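Hypothetical protein PH1819 (Pyrococcus horikoshii, PDB 2EEN) is of unknown function but belongs to the CYTH family, whose characterised members act on triphosphate substrates, and so probably handles a phosphate-rich ligand. Local coordinates at residues E5-A10 with K74-L79; K17-F22 with E112-E117; E31-Q36 with V104-K109. All blocks are in the same frame, centred on the assembly; numbering follows the deposited sequence.

Interaction 1: E5-A10 with K74-L79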
loop_
_atom_site.group_PDB
_atom_site.type_symbol
_atom_site.label_atom_id
_atom_site.label_comp_id
_atom_site.label_asym_id
_atom_site.label_seq_id
_atom_site.Cartn_x
_atom_site.Cartn_y
_atom_site.Cartn_z
ATOM N N GLU A 5 -14.585 17.744 5.068
ATOM C CA GLU A 5 -14.274 17.769 6.482
ATOM C C GLU A 5 -13.910 19.153 6.981
ATOM O O GLU A 5 -13.200 19.910 6.310
ATOM C CB GLU A 5 -13.135 16.790 6.791
ATOM C CG GLU A 5 -12.707 16.786 8.256
ATOM C CD GLU A 5 -11.824 15.599 8.613
ATOM O OE1 GLU A 5 -12.350 14.468 8.704
ATOM O OE2 GLU A 5 -10.603 15.796 8.797
ATOM N N LEU A 6 -14.427 19.471 8.159
ATOM C CA LEU A 6 -14.163 20.734 8.828
ATOM C C LEU A 6 -13.699 20.405 10.233
ATOM O O LEU A 6 -14.135 19.418 10.827
ATOM C CB LEU A 6 -15.425 21.595 8.918
ATOM C CG LEU A 6 -16.005 22.210 7.653
ATOM C CD1 LEU A 6 -17.199 23.075 8.040
ATOM C CD2 LEU A 6 -14.952 23.043 6.954
ATOM N N LYS A 7 -12.818 21.238 10.768
ATOM C CA LYS A 7 -12.300 21.034 12.107
ATOM C C LYS A 7 -12.285 22.347 12.865
ATOM O O LYS A 7 -12.033 23.405 12.287
ATOM C CB LYS A 7 -10.879 20.463 12.042
ATOM C CG LYS A 7 -10.188 20.345 13.399
ATOM C CD LYS A 7 -8.933 19.475 13.321
ATOM C CE LYS A 7 -7.814 20.136 12.530
ATOM N NZ LYS A 7 -6.643 19.210 12.391
ATOM N N GLY A 8 -12.557 22.267 14.160
ATOM C CA GLY A 8 -12.543 23.445 14.998
ATOM C C GLY A 8 -11.906 23.126 16.333
ATOM O O GLY A 8 -11.810 21.961 16.721
ATOM N N TYR A 9 -11.431 24.149 17.030
ATOM C CA TYR A 9 -10.847 23.930 18.341
ATOM C C TYR A 9 -12.018 23.686 19.272
ATOM O O TYR A 9 -13.095 24.255 19.075
ATOM C CB TYR A 9 -10.048 25.156 18.801
ATOM C CG TYR A 9 -8.745 25.320 18.065
ATOM C CD1 TYR A 9 -8.715 25.805 16.758
ATOM C CD2 TYR A 9 -7.542 24.938 18.654
ATOM C CE1 TYR A 9 -7.522 25.905 16.054
ATOM C CE2 TYR A 9 -6.342 25.029 17.957
ATOM C CZ TYR A 9 -6.340 25.512 16.660
ATOM O OH TYR A 9 -5.161 25.586 15.956
ATOM N N ALA A 10 -11.824 22.839 20.275
ATOM C CA ALA A 10 -12.895 22.531 21.208
ATOM C C ALA A 10 -12.479 22.654 22.668
ATOM O O ALA A 10 -11.374 23.104 22.984
ATOM C CB ALA A 10 -13.442 21.125 20.930
ATOM N N LYS A 74 -12.303 26.843 2.047
ATOM C CA LYS A 74 -13.101 26.882 3.267
ATOM C C LYS A 74 -13.108 25.596 4.087
ATOM O O LYS A 74 -13.784 25.528 5.114
ATOM C CB LYS A 74 -14.547 27.257 2.938
ATOM C CG LYS A 74 -14.788 28.743 2.702
ATOM C CD LYS A 74 -14.244 29.213 1.369
ATOM C CE LYS A 74 -14.756 30.609 1.048
ATOM N NZ LYS A 74 -14.504 31.558 2.168
ATOM N N SER A 75 -12.374 24.580 3.646
ATOM C CA SER A 75 -12.357 23.331 4.395
ATOM C C SER A 75 -11.055 22.546 4.185
ATOM O O SER A 75 -10.135 22.969 3.504
ATOM C CB SER A 75 -13.563 22.492 3.959
ATOM O OG SER A 75 -13.328 21.980 2.649
ATOM N N LYS A 76 -10.992 21.377 4.845
ATOM C CA LYS A 76 -9.821 20.517 4.706
ATOM C C LYS A 76 -10.070 19.402 3.681
ATOM O O LYS A 76 -9.358 18.411 3.612
ATOM C CB LYS A 76 -9.540 19.885 6.073
ATOM C CG LYS A 76 -9.284 20.919 7.174
ATOM C CD LYS A 76 -9.226 20.276 8.565
ATOM C CE LYS A 76 -8.263 19.085 8.622
ATOM N NZ LYS A 76 -8.295 18.500 9.959
ATOM N N THR A 77 -11.155 19.571 2.896
ATOM C CA THR A 77 -11.526 18.547 1.923
ATOM C C THR A 77 -10.411 18.281 0.922
ATOM O O THR A 77 -9.828 19.193 0.349
ATOM C CB THR A 77 -12.760 19.022 1.158
ATOM O OG1 THR A 77 -13.836 19.251 2.072
ATOM C CG2 THR A 77 -13.182 17.952 0.150
ATOM N N ARG A 78 -10.141 17.001 0.710
ATOM C CA ARG A 78 -9.102 16.603 -0.219
ATOM C C ARG A 78 -9.368 15.203 -0.728
ATOM O O ARG A 78 -10.138 14.447 -0.135
ATOM C CB ARG A 78 -7.751 16.636 0.485
ATOM C CG ARG A 78 -7.669 15.682 1.659
ATOM C CD ARG A 78 -6.819 16.278 2.764
ATOM N NE ARG A 78 -5.570 16.789 2.226
ATOM C CZ ARG A 78 -4.768 17.627 2.871
ATOM N NH1 ARG A 78 -5.086 18.047 4.087
ATOM N NH2 ARG A 78 -3.656 18.057 2.290
ATOM N N LEU A 79 -8.729 14.863 -1.836
ATOM C CA LEU A 79 -8.874 13.539 -2.400
ATOM C C LEU A 79 -8.147 12.591 -1.455
ATOM O O LEU A 79 -7.119 12.940 -0.871
ATOM C CB LEU A 79 -8.250 13.502 -3.795
ATOM C CG LEU A 79 -8.006 12.152 -4.472
ATOM C CD1 LEU A 79 -7.879 12.367 -5.969
ATOM C CD2 LEU A 79 -6.748 11.501 -3.910
#
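The compact part of this contact lies where the loop before strand 78-85 meets strand 3-9. K76 N donates to E5 O at 3.0 Å, an almost linear bond (160°) that arrives nearly along the C=O axis, and L6 turns CD2 against S75, a tight 3.3 Å from S75 CB. A leucine suits this place because a branched methyl can wedge against the turn. S75 OG, held by D72, accepts from T77 N, an ST turn, and from T77 OG1; that hydroxyl takes a weak bond from E5 N.

The tips of K7 and K76 are buried and crowded. K76, bent at chi3 (51°), crosses K7 obliquely, and E5 OE2 makes a long salt bridge (3.7 Å) to K76 NZ. K7 NZ is only 3.0 Å from K76 NZ; two lysine nitrogens so close, with no bond between them, would probably lower the proton affinity of at least one, though E5 and, more weakly, E135 offset the repulsion. K7 NZ instead bonds R168 O, with Y170 in cation-pi contact. On the loose side K74 is exposed, its side chain leading away from strand 3-9. E5 and K7 fall in the CYTH E-x-E-x-K signature. Strand 131-139 pairs with strand 3-9, while V150 of helix 146-160 backs L6 and S75.

Interaction 2: K17-F22 with E112-E117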
loop_
_atom_site.group_PDB
_atom_site.type_symbol
_atom_site.label_atom_id
_atom_site.label_comp_id
_atom_site.label_asym_id
_atom_site.label_seq_id
_atom_site.Cartn_x
_atom_site.Cartn_y
_atom_site.Cartn_z
ATOM N N LYS A 17 -21.727 19.278 25.063
ATOM C CA LYS A 17 -22.896 19.622 24.265
ATOM C C LYS A 17 -23.122 18.555 23.202
ATOM O O LYS A 17 -24.255 18.168 22.923
ATOM C CB LYS A 17 -22.716 21.001 23.623
ATOM C CG LYS A 17 -23.986 21.552 22.987
ATOM C CD LYS A 17 -23.910 23.028 22.632
ATOM C CE LYS A 17 -25.249 23.551 22.133
ATOM N NZ LYS A 17 -25.086 24.953 21.662
ATOM N N VAL A 18 -22.039 18.057 22.622
ATOM C CA VAL A 18 -22.169 17.018 21.618
ATOM C C VAL A 18 -22.722 15.746 22.246
ATOM O O VAL A 18 -23.592 15.087 21.673
ATOM C CB VAL A 18 -20.810 16.711 20.964
ATOM C CG1 VAL A 18 -20.864 15.381 20.238
ATOM C CG2 VAL A 18 -20.453 17.827 19.996
ATOM N N ARG A 19 -22.223 15.400 23.429
ATOM C CA ARG A 19 -22.671 14.188 24.104
ATOM C C ARG A 19 -24.150 14.248 24.466
ATOM O O ARG A 19 -24.823 13.215 24.532
ATOM C CB ARG A 19 -21.842 13.940 25.366
ATOM C CG ARG A 19 -20.356 13.756 25.112
ATOM C CD ARG A 19 -19.656 13.200 26.342
ATOM N NE ARG A 19 -18.207 13.145 26.173
ATOM C CZ ARG A 19 -17.370 14.096 26.575
ATOM N NH1 ARG A 19 -17.835 15.184 27.177
ATOM N NH2 ARG A 19 -16.070 13.961 26.370
ATOM N N GLU A 20 -24.649 15.459 24.689
ATOM C CA GLU A 20 -26.050 15.667 25.046
ATOM C C GLU A 20 -26.919 16.038 23.842
ATOM O O GLU A 20 -28.107 16.326 23.990
ATOM C CB GLU A 20 -26.151 16.765 26.109
ATOM C CG GLU A 20 -25.482 16.418 27.436
ATOM C CD GLU A 20 -26.290 15.433 28.265
ATOM O OE1 GLU A 20 -26.697 14.385 27.719
ATOM O OE2 GLU A 20 -26.512 15.702 29.466
ATOM N N THR A 21 -26.339 16.026 22.647
ATOM C CA THR A 21 -27.096 16.383 21.451
ATOM C C THR A 21 -27.160 15.260 20.429
ATOM O O THR A 21 -28.148 15.116 19.706
ATOM C CB THR A 21 -26.480 17.603 20.738
ATOM O OG1 THR A 21 -26.461 18.724 21.627
ATOM C CG2 THR A 21 -27.283 17.952 19.493
ATOM N N PHE A 22 -26.103 14.463 20.373
ATOM C CA PHE A 22 -26.038 13.400 19.389
ATOM C C PHE A 22 -25.798 12.008 19.925
ATOM O O PHE A 22 -25.234 11.810 20.996
ATOM C CB PHE A 22 -24.946 13.722 18.369
ATOM C CG PHE A 22 -25.127 15.040 17.685
ATOM C CD1 PHE A 22 -26.175 15.237 16.791
ATOM C CD2 PHE A 22 -24.247 16.089 17.932
ATOM C CE1 PHE A 22 -26.345 16.463 16.147
ATOM C CE2 PHE A 22 -24.405 17.313 17.296
ATOM C CZ PHE A 22 -25.456 17.502 16.402
ATOM N N GLU A 112 -13.992 10.332 19.807
ATOM C CA GLU A 112 -15.323 9.848 20.151
ATOM C C GLU A 112 -16.183 10.247 18.962
ATOM O O GLU A 112 -16.276 11.429 18.642
ATOM C CB GLU A 112 -15.852 10.507 21.418
ATOM C CG GLU A 112 -15.259 9.969 22.712
ATOM C CD GLU A 112 -15.759 10.719 23.936
ATOM O OE1 GLU A 112 -16.944 11.116 23.955
ATOM O OE2 GLU A 112 -14.972 10.904 24.889
ATOM N N LYS A 113 -16.800 9.264 18.312
ATOM C CA LYS A 113 -17.631 9.518 17.140
ATOM C C LYS A 113 -19.103 9.615 17.496
ATOM O O LYS A 113 -19.614 8.817 18.282
ATOM C CB LYS A 113 -17.451 8.405 16.110
ATOM C CG LYS A 113 -16.074 8.312 15.482
ATOM C CD LYS A 113 -16.083 7.239 14.399
ATOM C CE LYS A 113 -14.741 7.108 13.704
ATOM N NZ LYS A 113 -14.790 6.035 12.672
ATOM N N TYR A 114 -19.772 10.593 16.895
ATOM C CA TYR A 114 -21.190 10.834 17.119
ATOM C C TYR A 114 -21.957 10.936 15.817
ATOM O O TYR A 114 -21.487 11.519 14.845
ATOM C CB TYR A 114 -21.381 12.131 17.914
ATOM C CG TYR A 114 -20.887 12.012 19.323
ATOM C CD1 TYR A 114 -19.525 12.132 19.615
ATOM C CD2 TYR A 114 -21.759 11.673 20.358
ATOM C CE1 TYR A 114 -19.049 11.910 20.896
ATOM C CE2 TYR A 114 -21.287 11.445 21.646
ATOM C CZ TYR A 114 -19.929 11.563 21.903
ATOM O OH TYR A 114 -19.445 11.306 23.167
ATOM N N TYR A 115 -23.151 10.351 15.802
ATOM C CA TYR A 115 -24.017 10.390 14.633
ATOM C C TYR A 115 -24.786 11.713 14.630
ATOM O O TYR A 115 -25.483 12.022 15.588
ATOM C CB TYR A 115 -25.017 9.234 14.697
ATOM C CG TYR A 115 -26.032 9.235 13.576
ATOM C CD1 TYR A 115 -25.767 8.596 12.368
ATOM C CD2 TYR A 115 -27.261 9.875 13.725
ATOM C CE1 TYR A 115 -26.707 8.589 11.336
ATOM C CE2 TYR A 115 -28.205 9.874 12.695
ATOM C CZ TYR A 115 -27.919 9.230 11.513
ATOM O OH TYR A 115 -28.854 9.222 10.505
ATOM N N VAL A 116 -24.653 12.497 13.563
ATOM C CA VAL A 116 -25.365 13.772 13.470
ATOM C C VAL A 116 -26.621 13.590 12.637
ATOM O O VAL A 116 -27.732 13.872 13.092
ATOM C CB VAL A 116 -24.479 14.851 12.833
ATOM C CG1 VAL A 116 -25.277 16.138 12.616
ATOM C CG2 VAL A 116 -23.300 15.117 13.737
ATOM N N GLU A 117 -26.429 13.137 11.407
ATOM C CA GLU A 117 -27.534 12.859 10.505
ATOM C C GLU A 117 -27.032 11.863 9.484
ATOM O O GLU A 117 -25.881 11.439 9.544
ATOM C CB GLU A 117 -28.067 14.134 9.847
ATOM C CG GLU A 117 -27.039 15.045 9.243
ATOM C CD GLU A 117 -27.659 16.359 8.800
ATOM O OE1 GLU A 117 -28.051 17.169 9.673
ATOM O OE2 GLU A 117 -27.771 16.573 7.580
#
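Helix 12-19 ends in a turn that brings the chain down onto strand 102-117, with F22 CA 5.9 Å from Y114 CA; V18 O accepts from both T21 N and F22 N, and so ties this turn to the helix end. V18 CG1, anti to its backbone N, sits over one face of the Y114 ring, 3.6 Å from the centroid, a CH-pi contact displaced toward the CG side. A beta-branched residue serves well here, since a rigid methyl can rest on the ring without a flexible chain to fold away.

At the far end of that ring, Y114 OH donates to E112 OE1 at 2.6 Å, met nearly along the C-O axis. R19, extended from CG to NE, runs past this hydroxyl, with R19 CG 3.3 Å from Y114 OH, and places NE 3.3 Å from E112 OE1. This salt bridge is fairly straight (156°), uses the syn lone pair of the carboxylate and lies near the guanidinium plane, although the two flat groups are turned 43° apart. OE1 is thus gripped by two donors, which would probably stabilise its charge.

This is a helix packed on an antiparallel sheet, an alpha+beta arrangement: the amphipathic helix lays V18 on the sheet and keeps R19 at the margin. L124 of strand 120-127 and L160 of helix 146-160 also pack against V18, joining two helices and the sheet. Farther along, strand 102-117 has a classic beta bulge, V116 and E117 both facing V120. V116 CG2 lies 4.0 Å from the F22 ring centroid, almost on the ring normal, while T21 CG2 covers the opposite face. The phenyl group is therefore held flat between two methyls, and F22 CB approaches Y115 O at 3.3 Å.

Interaction 3: E31-Q36 with V104-K109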
loop_
_atom_site.group_PDB
_atom_site.type_symbol
_atom_site.label_atom_id
_atom_site.label_comp_id
_atom_site.label_asym_id
_atom_site.label_seq_id
_atom_site.Cartn_x
_atom_site.Cartn_y
_atom_site.Cartn_z
ATOM N N GLU A 31 -3.411 6.149 16.449
ATOM C CA GLU A 31 -1.974 6.336 16.505
ATOM C C GLU A 31 -1.586 6.411 15.036
ATOM O O GLU A 31 -1.610 5.408 14.327
ATOM C CB GLU A 31 -1.309 5.155 17.205
ATOM C CG GLU A 31 -1.579 5.133 18.704
ATOM C CD GLU A 31 -1.275 3.791 19.338
ATOM O OE1 GLU A 31 -0.213 3.209 19.031
ATOM O OE2 GLU A 31 -2.095 3.322 20.151
ATOM N N ASP A 32 -1.269 7.617 14.581
ATOM C CA ASP A 32 -0.904 7.832 13.188
ATOM C C ASP A 32 0.565 8.102 13.002
ATOM O O ASP A 32 1.182 8.820 13.792
ATOM C CB ASP A 32 -1.654 9.030 12.600
ATOM C CG ASP A 32 -3.145 8.847 12.616
ATOM O OD1 ASP A 32 -3.593 7.701 12.442
ATOM O OD2 ASP A 32 -3.865 9.853 12.783
ATOM N N ILE A 33 1.128 7.520 11.953
ATOM C CA ILE A 33 2.514 7.781 11.631
ATOM C C ILE A 33 2.464 8.444 10.263
ATOM O O ILE A 33 1.938 7.868 9.305
ATOM C CB ILE A 33 3.371 6.494 11.548
ATOM C CG1 ILE A 33 3.472 5.821 12.923
ATOM C CG2 ILE A 33 4.772 6.851 11.093
ATOM C CD1 ILE A 33 4.398 4.639 12.979
ATOM N N TYR A 34 2.965 9.671 10.183
ATOM C CA TYR A 34 2.984 10.388 8.918
ATOM C C TYR A 34 4.364 10.291 8.308
ATOM O O TYR A 34 5.369 10.337 9.019
ATOM C CB TYR A 34 2.601 11.849 9.120
ATOM C CG TYR A 34 1.125 12.037 9.299
ATOM C CD1 TYR A 34 0.289 12.226 8.201
ATOM C CD2 TYR A 34 0.556 12.015 10.570
ATOM C CE1 TYR A 34 -1.082 12.391 8.371
ATOM C CE2 TYR A 34 -0.815 12.178 10.747
ATOM C CZ TYR A 34 -1.623 12.364 9.644
ATOM O OH TYR A 34 -2.974 12.513 9.821
ATOM N N TYR A 35 4.403 10.173 6.987
ATOM C CA TYR A 35 5.647 10.016 6.250
ATOM C C TYR A 35 5.990 11.134 5.297
ATOM O O TYR A 35 5.126 11.886 4.856
ATOM C CB TYR A 35 5.580 8.725 5.442
ATOM C CG TYR A 35 5.479 7.501 6.294
ATOM C CD1 TYR A 35 4.238 7.008 6.686
ATOM C CD2 TYR A 35 6.625 6.839 6.732
ATOM C CE1 TYR A 35 4.138 5.885 7.495
ATOM C CE2 TYR A 35 6.537 5.718 7.536
ATOM C CZ TYR A 35 5.292 5.246 7.913
ATOM O OH TYR A 35 5.200 4.128 8.702
ATOM N N GLN A 36 7.279 11.230 4.984
ATOM C CA GLN A 36 7.766 12.198 4.021
ATOM C C GLN A 36 8.098 11.375 2.793
ATOM O O GLN A 36 8.523 10.225 2.903
ATOM C CB GLN A 36 9.029 12.895 4.525
ATOM C CG GLN A 36 9.699 13.806 3.497
ATOM C CD GLN A 36 8.785 14.909 2.972
ATOM O OE1 GLN A 36 7.837 14.649 2.224
ATOM N NE2 GLN A 36 9.070 16.150 3.364
ATOM N N VAL A 104 7.830 11.270 9.730
ATOM C CA VAL A 104 7.986 12.685 10.013
ATOM C C VAL A 104 7.562 12.900 11.452
ATOM O O VAL A 104 8.260 13.546 12.232
ATOM C CB VAL A 104 7.094 13.536 9.101
ATOM C CG1 VAL A 104 7.190 15.000 9.496
ATOM C CG2 VAL A 104 7.511 13.349 7.659
ATOM N N LEU A 105 6.413 12.337 11.803
ATOM C CA LEU A 105 5.889 12.478 13.151
ATOM C C LEU A 105 4.778 11.479 13.420
ATOM O O LEU A 105 4.139 10.976 12.492
ATOM C CB LEU A 105 5.341 13.891 13.344
ATOM C CG LEU A 105 5.002 14.263 14.788
ATOM C CD1 LEU A 105 6.271 14.309 15.625
ATOM C CD2 LEU A 105 4.316 15.608 14.810
ATOM N N LYS A 106 4.568 11.194 14.698
ATOM C CA LYS A 106 3.515 10.294 15.127
ATOM C C LYS A 106 2.468 11.126 15.846
ATOM O O LYS A 106 2.781 11.860 16.786
ATOM C CB LYS A 106 4.061 9.238 16.079
ATOM C CG LYS A 106 4.859 8.139 15.405
ATOM C CD LYS A 106 4.909 6.898 16.279
ATOM C CE LYS A 106 6.353 6.441 16.485
ATOM N NZ LYS A 106 7.367 7.511 16.243
ATOM N N VAL A 107 1.223 11.010 15.400
ATOM C CA VAL A 107 0.130 11.756 16.000
ATOM C C VAL A 107 -0.772 10.778 16.733
ATOM O O VAL A 107 -1.268 9.822 16.151
ATOM C CB VAL A 107 -0.684 12.513 14.924
ATOM C CG1 VAL A 107 -1.801 13.313 15.581
ATOM C CG2 VAL A 107 0.235 13.431 14.133
ATOM N N VAL A 108 -0.966 11.019 18.025
ATOM C CA VAL A 108 -1.795 10.148 18.846
ATOM C C VAL A 108 -2.986 10.904 19.392
ATOM O O VAL A 108 -2.846 12.030 19.864
ATOM C CB VAL A 108 -0.995 9.594 20.035
ATOM C CG1 VAL A 108 -1.872 8.670 20.868
ATOM C CG2 VAL A 108 0.233 8.860 19.532
ATOM N N LYS A 109 -4.158 10.285 19.339
ATOM C CA LYS A 109 -5.347 10.942 19.849
ATOM C C LYS A 109 -6.445 9.946 20.169
ATOM O O LYS A 109 -6.358 8.766 19.824
ATOM C CB LYS A 109 -5.887 11.927 18.809
ATOM C CG LYS A 109 -6.434 11.228 17.554
ATOM C CD LYS A 109 -7.106 12.214 16.593
ATOM C CE LYS A 109 -7.705 11.496 15.390
ATOM N NZ LYS A 109 -6.659 10.913 14.495
HETATM O O HOH W 1 -4.073 10.491 15.459
#
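Two neighbouring antiparallel strands of the main sheet, 23-36 and 102-117, pair here at 161° between their directions. D32 with V107 and Y34 with L105 are hydrogen-bonded pairs, alternating with the non-hydrogen-bonded pairs E31 with V108 and I33 with K106. D32 N donates to V107 O at 2.7 Å, V107 N returns a bond to D32 O, and Y34 N meets L105 O almost along the C=O axis. V104 N donates to Y34 O at 2.7 Å, and because V104 and L105 both face Y34 the pairing carries a classic beta bulge.

Y34 leans its ring obliquely against V107, CE2 being 3.8 Å from V107 CG2, while its hydroxyl bonds to R50 and L171 of helix 170-176 packs against it. A tyrosine combines this apolar cover with a polar tip; an alanine here, lacking ring and hydroxyl, would probably loosen the packing around V107 and L171 and leave R50 less firmly placed. On the same face D32 OD2 makes a 3.4 Å salt bridge to K109 NZ, with a water 2.8 Å from each that also donates to V107 O. D32 OD1 is salt-bridged to R52 and K109 NZ is hydrogen-bonded to H30; D32 probably offsets the repulsion between K109 and R52. On the opposite face, I33 CG1 lies alongside K106 CG at 3.7 Å, and the lysine is long enough to reach E103 with its NZ. Long antiparallel strands with charged residues on the face turned to the C-terminal helix are consistent with the CYTH fold, an eight-stranded sheet curled into a tunnel.

The three contacts use different parts of one antiparallel sheet. Interactions 2 and 3 share strand 102-117, yet their centres are 26 Å apart, and 31-36 with 104-109 is nested inside the chain loop closed by 17-22 with 112-117. Interaction 1 lies deepest, with its centre about 8 Å from that of the chain, against about 17 Å for interaction 2. It connects the outermost strand 3-9 to the approach to the other outermost strand, 78-85, as expected for a sheet curled toward a tunnel. The centre of interaction 1 is 18 Å from each of the other two. No ligand is bound, so a substrate site inside the tunnel, as in CYTH relatives, is an inference.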